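Local coordinates for putative marr-family transcriptional repressor (Streptomyces coelicolor, PDB 3ZPL), which binds DNA through winged helix domains as a MarR-family transcriptional regulator, probably a repressor, at the interface of chains A and B. Coordinates in Å, arbitrary orientation; residue numbers count along the deposited sequence, not the author numbering. Chains: chain A/B, Putative marr-family transcriptional repressor.

The interface of chains A and B. Residues chain A 130-131, 134; chain B 21.
The six-membered ring of B:Trp21 meets A:Pro131 edge to face. Its leading atom, CH2, stands over the broad side of the pyrrolidine ring, 3.9 Å from A:Pro131 CD, and the two ring planes stand nearly perpendicular, at roughly 80°. The neighbouring edge carbon carries the contact towards the backbone, with B:Trp21 CZ3 4.0 Å from A:Pro131 N, the tertiary amide nitrogen of the proline. Further along the same edge, B:Trp21 CE3 lies 4.1 Å from A:Val134 CG2. That methyl group is put there by the valine torsion: CG1 is anti to the backbone N (chi1 169°), leaving CG2 anti to the carbonyl carbon and facing the indole. A:Ala130 closes the row more lightly, its methyl CB 4.2 Å from B:Trp21 CZ3. A:Val134 CG2 and A:Ala130 CB are both displaced to one side of the indole plane, whereas A:Pro131 CD is displaced to the other; the ring edge therefore points in between them, and neither indole face is laid flat on the helix. The pyrrole part of the indole, with NE1, trails away from these three residues. Contact here is by van der Waals packing of carbon groups, and 69 Å² of tryptophan surface is hidden by the partner. An alanine in place of B:Trp21 would probably leave the proline face and the valine methyl without their aromatic cover, and so free the N-terminal segment of chain B to shift over the helix. A:Ala130, A:Pro131 and A:Val134 share one side of helix 120-142, which follows the strands 102-106 and 114-118 of the wing. B:Trp21 sits in the extended stretch just ahead of helix 24-52, so the N-terminal arm of one subunit reaches across to the other, and the two-fold axis repeats the contact with the chains exchanged.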
loop_
_atom_site.group_PDB
_atom_site.type_symbol
_atom_site.label_atom_id
_atom_site.label_comp_id
_atom_site.label_asym_id
_atom_site.label_seq_id
_atom_site.Cartn_x
_atom_site.Cartn_y
_atom_site.Cartn_z
ATOM N N ALA A 130 10.000 3.038 -18.153
ATOM C CA ALA A 130 8.667 3.659 -18.087
ATOM C C ALA A 130 7.585 2.986 -18.931
ATOM O O ALA A 130 6.534 2.633 -18.394
ATOM C CB ALA A 130 8.742 5.141 -18.405
ATOM N N PRO A 131 7.814 2.807 -20.243
ATOM C CA PRO A 131 6.827 2.100 -21.073
ATOM C C PRO A 131 6.319 0.793 -20.458
ATOM O O PRO A 131 5.119 0.550 -20.456
ATOM C CB PRO A 131 7.588 1.806 -22.382
ATOM C CG PRO A 131 8.872 2.569 -22.316
ATOM C CD PRO A 131 8.898 3.382 -21.054
ATOM N N VAL A 134 4.252 1.757 -17.413
ATOM C CA VAL A 134 2.989 2.352 -17.851
ATOM C C VAL A 134 2.008 1.263 -18.286
ATOM O O VAL A 134 0.877 1.253 -17.822
ATOM C CB VAL A 134 3.205 3.418 -18.939
ATOM C CG1 VAL A 134 1.894 3.841 -19.565
ATOM C CG2 VAL A 134 3.898 4.631 -18.330
ATOM N N TRP B 21 1.088 6.194 -23.456
ATOM C CA TRP B 21 1.487 7.114 -22.375
ATOM C C TRP B 21 0.211 7.380 -21.594
ATOM O O TRP B 21 -0.878 6.998 -22.031
ATOM C CB TRP B 21 2.007 8.446 -22.925
ATOM C CG TRP B 21 3.543 8.630 -23.129
ATOM C CD1 TRP B 21 4.117 9.577 -23.942
ATOM C CD2 TRP B 21 4.655 7.851 -22.591
ATOM N NE1 TRP B 21 5.488 9.458 -23.934
ATOM C CE2 TRP B 21 5.845 8.410 -23.122
ATOM C CE3 TRP B 21 4.764 6.746 -21.721
ATOM C CZ2 TRP B 21 7.123 7.906 -22.809
ATOM C CZ3 TRP B 21 6.049 6.249 -21.416
ATOM C CH2 TRP B 21 7.198 6.829 -21.960
#